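Local coordinates for protein binding component of ABC transporter (Wolinella succinogenes, PDB 3K4U) that binds lysine between its two lobes and probably serves as the solute-binding component that delivers it to an ABC transporter, at residues Phe30-Asp33 with Leu34-Met38; Leu111-Pro114 with Glu115-Leu118; Ala211-His215 with Asp216-Asp220. All coordinates share one frame; numbering follows the deposited sequence.

Contact 1: Phe30-Asp33 with Leu34-Met38; sequences FDVD and LAREM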
loop_
_atom_site.group_PDB
_atom_site.type_symbol
_atom_site.label_atom_id
_atom_site.label_comp_id
_atom_site.label_asym_id
_atom_site.label_seq_id
_atom_site.Cartn_x
_atom_site.Cartn_y
_atom_site.Cartn_z
ATOM N N PHE E 30 -10.787 32.151 -6.990
ATOM C CA PHE E 30 -10.824 30.787 -6.506
ATOM C C PHE E 30 -11.464 30.747 -5.131
ATOM O O PHE E 30 -12.383 29.976 -4.907
ATOM C CB PHE E 30 -9.394 30.226 -6.513
ATOM C CG PHE E 30 -9.249 28.830 -5.934
ATOM C CD1 PHE E 30 -9.704 27.726 -6.624
ATOM C CD2 PHE E 30 -8.587 28.630 -4.729
ATOM C CE1 PHE E 30 -9.534 26.439 -6.115
ATOM C CE2 PHE E 30 -8.416 27.349 -4.216
ATOM C CZ PHE E 30 -8.883 26.250 -4.912
ATOM N N ASP E 31 -11.032 31.603 -4.222
ATOM C CA ASP E 31 -11.744 31.742 -2.941
ATOM C C ASP E 31 -13.252 32.070 -3.011
ATOM O O ASP E 31 -14.014 31.610 -2.157
ATOM C CB ASP E 31 -11.038 32.746 -2.026
ATOM C CG ASP E 31 -9.732 32.189 -1.462
ATOM O OD1 ASP E 31 -8.880 32.956 -0.991
ATOM O OD2 ASP E 31 -9.544 30.962 -1.496
ATOM N N VAL E 32 -13.690 32.849 -3.995
ATOM C CA VAL E 32 -15.092 33.227 -4.057
ATOM C C VAL E 32 -15.945 32.067 -4.513
ATOM O O VAL E 32 -16.931 31.716 -3.865
ATOM C CB VAL E 32 -15.325 34.501 -4.901
ATOM C CG1 VAL E 32 -16.814 34.822 -4.968
ATOM C CG2 VAL E 32 -14.484 35.719 -4.318
ATOM N N ASP E 33 -15.578 31.440 -5.612
ATOM C CA ASP E 33 -16.178 30.138 -5.974
ATOM C C ASP E 33 -16.253 29.107 -4.809
ATOM O O ASP E 33 -17.234 28.361 -4.691
ATOM C CB ASP E 33 -15.452 29.552 -7.197
ATOM C CG ASP E 33 -15.621 30.436 -8.426
ATOM O OD1 ASP E 33 -16.393 31.425 -8.302
ATOM O OD2 ASP E 33 -15.014 30.165 -9.491
ATOM N N LEU E 34 -15.223 29.072 -3.962
ATOM C CA LEU E 34 -15.219 28.172 -2.823
ATOM C C LEU E 34 -16.258 28.625 -1.849
ATOM O O LEU E 34 -17.119 27.841 -1.403
ATOM C CB LEU E 34 -13.838 28.175 -2.141
ATOM C CG LEU E 34 -12.794 27.065 -2.388
ATOM C CD1 LEU E 34 -13.113 26.194 -3.571
ATOM C CD2 LEU E 34 -11.378 27.611 -2.477
ATOM N N ALA E 35 -16.165 29.904 -1.515
ATOM C CA ALA E 35 -17.114 30.567 -0.607
ATOM C C ALA E 35 -18.533 30.436 -1.115
ATOM O O ALA E 35 -19.473 30.319 -0.331
ATOM C CB ALA E 35 -16.742 32.019 -0.445
ATOM N N ARG E 36 -18.682 30.425 -2.433
ATOM C CA ARG E 36 -19.996 30.238 -3.056
ATOM C C ARG E 36 -20.476 28.800 -2.837
ATOM O O ARG E 36 -21.626 28.592 -2.459
ATOM C CB ARG E 36 -19.970 30.665 -4.542
ATOM C CG ARG E 36 -21.326 30.708 -5.229
ATOM C CD ARG E 36 -21.294 31.477 -6.583
ATOM N NE ARG E 36 -21.504 32.917 -6.410
ATOM C CZ ARG E 36 -20.573 33.848 -6.600
ATOM N NH1 ARG E 36 -19.350 33.512 -7.003
ATOM N NH2 ARG E 36 -20.864 35.126 -6.402
ATOM N N GLU E 37 -19.601 27.819 -3.046
ATOM C CA GLU E 37 -19.947 26.384 -2.846
ATOM C C GLU E 37 -20.319 26.104 -1.402
ATOM O O GLU E 37 -21.334 25.492 -1.108
ATOM C CB GLU E 37 -18.786 25.441 -3.225
ATOM C CG GLU E 37 -18.570 25.216 -4.732
ATOM C CD GLU E 37 -19.710 24.451 -5.410
ATOM O OE1 GLU E 37 -20.379 23.610 -4.746
ATOM O OE2 GLU E 37 -19.947 24.693 -6.611
HETATM N N MSE E 38 -19.446 26.550 -0.512
HETATM C CA MSE E 38 -19.651 26.392 0.880
HETATM C C MSE E 38 -21.012 26.951 1.284
HETATM O O MSE E 38 -21.742 26.310 2.034
HETATM C CB MSE E 38 -18.513 27.070 1.603
HETATM C CG MSE E 38 -18.528 26.828 3.057
HETATM SE SE MSE E 38 -17.272 27.944 4.026
HETATM C CE MSE E 38 -15.610 27.381 3.140
#

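Contact 2: Leu111-Pro114 with Glu115-Leu118; sequences LDKP and ELTL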
loop_
_atom_site.group_PDB
_atom_site.type_symbol
_atom_site.label_atom_id
_atom_site.label_comp_id
_atom_site.label_asym_id
_atom_site.label_seq_id
_atom_site.Cartn_x
_atom_site.Cartn_y
_atom_site.Cartn_z
ATOM N N LEU E 111 21.088 35.944 -5.328
ATOM C CA LEU E 111 20.381 37.234 -5.431
ATOM C C LEU E 111 20.445 38.175 -4.227
ATOM O O LEU E 111 19.817 39.245 -4.244
ATOM C CB LEU E 111 18.924 37.023 -5.864
ATOM C CG LEU E 111 18.473 37.515 -7.248
ATOM C CD1 LEU E 111 19.625 37.694 -8.245
ATOM C CD2 LEU E 111 17.425 36.574 -7.828
ATOM N N ASP E 112 21.212 37.809 -3.200
ATOM C CA ASP E 112 21.314 38.651 -2.005
ATOM C C ASP E 112 22.045 39.982 -2.088
ATOM O O ASP E 112 21.882 40.806 -1.192
ATOM C CB ASP E 112 21.887 37.888 -0.837
ATOM C CG ASP E 112 20.843 37.539 0.149
ATOM O OD1 ASP E 112 19.991 36.733 -0.237
ATOM O OD2 ASP E 112 20.861 38.068 1.283
ATOM N N LYS E 113 22.841 40.204 -3.130
ATOM C CA LYS E 113 23.646 41.435 -3.238
ATOM C C LYS E 113 22.928 42.684 -2.692
ATOM O O LYS E 113 21.764 42.904 -3.019
ATOM C CB LYS E 113 24.079 41.676 -4.688
ATOM C CG LYS E 113 24.815 40.526 -5.338
ATOM C CD LYS E 113 23.941 39.832 -6.362
ATOM C CE LYS E 113 24.771 39.030 -7.366
ATOM N NZ LYS E 113 25.556 37.913 -6.744
ATOM N N PRO E 114 23.626 43.513 -1.873
ATOM C CA PRO E 114 22.961 44.720 -1.353
ATOM C C PRO E 114 22.748 45.754 -2.467
ATOM O O PRO E 114 21.945 46.675 -2.307
ATOM C CB PRO E 114 23.935 45.242 -0.281
ATOM C CG PRO E 114 25.143 44.310 -0.313
ATOM C CD PRO E 114 25.076 43.540 -1.594
ATOM N N GLU E 115 23.480 45.585 -3.574
ATOM C CA GLU E 115 23.190 46.220 -4.862
ATOM C C GLU E 115 21.677 46.123 -5.139
ATOM O O GLU E 115 20.993 47.134 -5.359
ATOM C CB GLU E 115 23.955 45.485 -5.981
ATOM C CG GLU E 115 24.856 46.358 -6.872
ATOM C CD GLU E 115 24.118 47.286 -7.863
ATOM O OE1 GLU E 115 24.733 48.296 -8.302
ATOM O OE2 GLU E 115 22.951 47.002 -8.223
ATOM N N LEU E 116 21.170 44.894 -5.097
ATOM C CA LEU E 116 19.787 44.594 -5.430
ATOM C C LEU E 116 18.728 45.103 -4.447
ATOM O O LEU E 116 18.929 45.123 -3.228
ATOM C CB LEU E 116 19.631 43.088 -5.653
ATOM C CG LEU E 116 20.444 42.578 -6.853
ATOM C CD1 LEU E 116 20.626 41.093 -6.764
ATOM C CD2 LEU E 116 19.815 42.971 -8.194
ATOM N N THR E 117 17.594 45.509 -5.015
ATOM C CA THR E 117 16.418 45.964 -4.269
ATOM C C THR E 117 15.293 44.949 -4.460
ATOM O O THR E 117 15.018 44.540 -5.607
ATOM C CB THR E 117 15.946 47.315 -4.815
ATOM O OG1 THR E 117 17.075 48.029 -5.358
ATOM C CG2 THR E 117 15.292 48.124 -3.718
ATOM N N LEU E 118 14.652 44.538 -3.361
ATOM C CA LEU E 118 13.556 43.552 -3.413
ATOM C C LEU E 118 12.252 43.999 -2.710
ATOM O O LEU E 118 12.245 44.412 -1.536
ATOM C CB LEU E 118 14.052 42.242 -2.826
ATOM C CG LEU E 118 13.127 41.176 -2.240
ATOM C CD1 LEU E 118 13.067 39.996 -3.176
ATOM C CD2 LEU E 118 13.697 40.778 -0.901
#

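Contact 3: Ala211-His215 with Asp216-Asp220; sequences AQIKH and DGSYD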
loop_
_atom_site.group_PDB
_atom_site.type_symbol
_atom_site.label_atom_id
_atom_site.label_comp_id
_atom_site.label_asym_id
_atom_site.label_seq_id
_atom_site.Cartn_x
_atom_site.Cartn_y
_atom_site.Cartn_z
ATOM N N ALA E 211 -13.086 17.791 2.498
ATOM C CA ALA E 211 -12.887 16.421 2.002
ATOM C C ALA E 211 -13.848 16.123 0.843
ATOM O O ALA E 211 -13.443 15.509 -0.139
ATOM C CB ALA E 211 -13.087 15.451 3.097
ATOM N N GLN E 212 -15.105 16.582 0.955
ATOM C CA GLN E 212 -16.118 16.405 -0.108
ATOM C C GLN E 212 -15.760 17.011 -1.459
ATOM O O GLN E 212 -16.011 16.412 -2.504
ATOM C CB GLN E 212 -17.484 16.948 0.312
ATOM C CG GLN E 212 -18.521 15.867 0.594
ATOM C CD GLN E 212 -19.107 15.234 -0.674
ATOM O OE1 GLN E 212 -19.721 14.177 -0.606
ATOM N NE2 GLN E 212 -18.948 15.893 -1.809
ATOM N N ILE E 213 -15.176 18.202 -1.449
ATOM C CA ILE E 213 -14.904 18.851 -2.730
ATOM C C ILE E 213 -13.613 18.400 -3.379
ATOM O O ILE E 213 -13.489 18.437 -4.618
ATOM C CB ILE E 213 -15.107 20.367 -2.693
ATOM C CG1 ILE E 213 -14.237 21.027 -1.643
ATOM C CG2 ILE E 213 -16.540 20.620 -2.299
ATOM C CD1 ILE E 213 -13.737 22.362 -2.037
ATOM N N LYS E 214 -12.682 17.919 -2.566
ATOM C CA LYS E 214 -11.506 17.193 -3.091
ATOM C C LYS E 214 -11.885 15.890 -3.829
ATOM O O LYS E 214 -11.271 15.564 -4.842
ATOM C CB LYS E 214 -10.525 16.858 -1.972
ATOM C CG LYS E 214 -10.007 18.034 -1.169
ATOM C CD LYS E 214 -8.784 18.669 -1.860
ATOM C CE LYS E 214 -7.971 19.468 -0.846
ATOM N NZ LYS E 214 -6.958 20.330 -1.534
ATOM N N HIS E 215 -12.900 15.173 -3.344
ATOM C CA HIS E 215 -13.289 13.884 -3.926
ATOM C C HIS E 215 -14.417 13.971 -4.980
ATOM O O HIS E 215 -14.523 13.150 -5.843
ATOM C CB HIS E 215 -13.568 12.859 -2.794
ATOM C CG HIS E 215 -12.394 12.646 -1.872
ATOM N ND1 HIS E 215 -12.451 12.878 -0.511
ATOM C CD2 HIS E 215 -11.118 12.254 -2.121
ATOM C CE1 HIS E 215 -11.272 12.636 0.039
ATOM N NE2 HIS E 215 -10.445 12.248 -0.916
ATOM N N ASP E 216 -15.237 15.001 -4.900
ATOM C CA ASP E 216 -16.230 15.398 -5.927
ATOM C C ASP E 216 -15.735 15.645 -7.337
ATOM O O ASP E 216 -16.450 15.383 -8.274
ATOM C CB ASP E 216 -16.803 16.772 -5.547
ATOM C CG ASP E 216 -17.993 16.672 -4.692
ATOM O OD1 ASP E 216 -18.350 15.515 -4.383
ATOM O OD2 ASP E 216 -18.574 17.730 -4.345
ATOM N N GLY E 217 -14.570 16.261 -7.490
ATOM C CA GLY E 217 -14.227 16.868 -8.764
ATOM C C GLY E 217 -14.423 18.386 -8.739
ATOM O O GLY E 217 -13.771 19.096 -9.498
ATOM N N SER E 218 -15.301 18.882 -7.859
ATOM C CA SER E 218 -15.477 20.316 -7.614
ATOM C C SER E 218 -14.144 21.009 -7.447
ATOM O O SER E 218 -13.758 21.869 -8.256
ATOM C CB SER E 218 -16.296 20.552 -6.344
ATOM O OG SER E 218 -17.641 20.157 -6.518
ATOM N N TYR E 219 -13.421 20.641 -6.392
ATOM C CA TYR E 219 -12.137 21.278 -6.141
ATOM C C TYR E 219 -11.309 21.362 -7.444
ATOM O O TYR E 219 -10.871 22.449 -7.842
ATOM C CB TYR E 219 -11.363 20.543 -5.050
ATOM C CG TYR E 219 -10.090 21.235 -4.681
ATOM C CD1 TYR E 219 -10.042 22.102 -3.598
ATOM C CD2 TYR E 219 -8.922 21.024 -5.417
ATOM C CE1 TYR E 219 -8.867 22.730 -3.258
ATOM C CE2 TYR E 219 -7.751 21.671 -5.084
ATOM C CZ TYR E 219 -7.755 22.513 -4.012
ATOM O OH TYR E 219 -6.628 23.150 -3.687
ATOM N N ASP E 220 -11.121 20.226 -8.117
ATOM C CA ASP E 220 -10.221 20.175 -9.272
ATOM C C ASP E 220 -10.660 21.138 -10.340
ATOM O O ASP E 220 -9.838 21.841 -10.930
ATOM C CB ASP E 220 -10.113 18.753 -9.806
ATOM C CG ASP E 220 -9.611 17.798 -8.748
ATOM O OD1 ASP E 220 -10.389 16.912 -8.337
ATOM O OD2 ASP E 220 -8.469 17.975 -8.271
HETATM O O HOH W 1 -12.007 17.883 -6.830
#

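Contact 1: Phe30-Asp33 with Leu34-Met38
Four consecutive i to i+4 bonds run from Leu34, Ala35, Arg36 and Glu37 back to the carbonyls of Phe30, Asp31, Val32 and Asp33, with N-H...O angles each above 140°, so the two segments form one uninterrupted alpha-helix. This is the start of helix 30-41, whose Phe-Asp-Val-Asp-Leu run agrees with the sequence signature of family 3 solute-binding proteins. On the face turned to helix 218-228 the Phe30 ring, carried with CG anti to the backbone N (chi1 176°), meets Leu34 one turn on. Leu34 CD2 lies over one ring face, displaced toward the rim; it is 3.8 Å from the centroid of the Phe30 ring and 3.4 Å from Phe30 CE2, a CH-pi contact. Helix 218-228 continues this apolar patch: Leu222 touches both residues, and Phe227 meets the Phe30 ring edge-to-face. Asp31 places OD2 at 3.9 Å from Leu34 CD2, while its other oxygen lies close to Glu19, a like charge that may raise the proton affinity of one of the two. Asp33 faces helix 218-228 as well. Its OD2 accepts a hydrogen bond from the indole of Trp226, whereas OD1 approaches Arg36 in the plane of the guanidinium, at an edge. The carboxylate and guanidinium planes stand 63° apart, far from a parallel two-pronged pairing, and the salt bridge is long: Asp33 OD1 to Arg36 NH1 is 3.8 Å. That same Arg36 NH1 lies 3.5 Å from the methyl CG1 of Val32.

Contact 2: Leu111-Pro114 with Glu115-Leu118
Leu111 touches Leu116 across the bend through their terminal methyls, CD1 of Leu111 being 3.8 Å from CD1 of Leu116. The two side chains meet at a slant, and both rest on Met159 of strand 159-163, which makes the pair part of the buried apolar packing against that strand. Asp112 points away from the second segment, and its OD2 accepts from the backbone N-H groups of Lys135 and Asn136. Lys113 meets the second segment with both its backbone and its side chain. Its CG is anti to the carbonyl carbon (chi1 -55°) and the chain bends at chi2, a course that brings CD to 3.6 Å from Leu116 CD1. Here the aliphatic part of the lysine runs alongside the leucine, pointing the same way, while NZ continues to a weak hydrogen bond with the carbonyl of Asp110. The Lys113 carbonyl accepts from Leu116 N at 2.9 Å, closing a beta turn with Pro114 and Glu115 at its centre. Both central residues have helical backbone angles, so the turn belongs to the type I/III class, and proline occupies a position that suits its fixed phi. The bond is bent, 130° at the hydrogen, and Leu116 N stands above the carbonyl plane. After Pro114, Glu115 keeps its CB 4.0 Å from Lys113 CB but sends its carboxylate outward. From Leu116 the chain enters strand 117-121, where Leu118 continues the pairing with strand 138-142.

Contact 3: Ala211-His215 with Asp216-Asp220
Ile213 O accepts a hydrogen bond from Tyr219 N at 2.8 Å and has a water 2.7 Å away, and that water in turn accepts from Asp220 N. The Tyr219 N-H comes from well above the carbonyl plane and spans six residues, so it is not a helical bond. One turn earlier, Asp216 N still bonds to Gln212 O with helical spacing, and Gln212 NE2 adds a weak bond to Asp216 OD1, 2.7 Å long, with amide and carboxylate planes 70° apart. Tyr219, CG anti to the backbone N (chi1 -175°), presents one ring face to Lys214. NZ of Lys214 lies over that face, 3.8 Å from the Tyr219 ring centroid, in a cation-pi contact, while also donating to the carbonyl of Tyr88. Ile213 CD1 meets the ring edge at Tyr219 CD1. Replacing Tyr219 by an alanine would probably leave the Lys214 ammonium without its aromatic partner and open a gap beside Ile213 CD1. Gly217, with phi 101°, is where a side chain would jam against the preceding carbonyl: a C' glycine ending helix 200-216 and at the same time the N-cap position of helix 218-228.

Overall arrangement
Contacts 1 and 3 belong to the same lobe, their centres 12 Å apart, and they touch directly: Phe30 CZ packs on Tyr219 CE1 at 3.9 Å, and Leu34 CD1 lies 4.2 Å from Ile213 CD1. The helix-to-helix break at 211-220 is thus set against the face of helix 30-41 that carries Phe30 and Leu34, and Tyr88 lies next to both. Contact 2 sits in the other lobe, its centre 39 Å from contact 1 and 42 Å from contact 3. The bound lysine occupies the cleft between: the Asp31 side chain is about 8 Å from it and that of Tyr219 about 14 Å. From contact 2, strand 117-121 runs to Lys121, which lines that pocket.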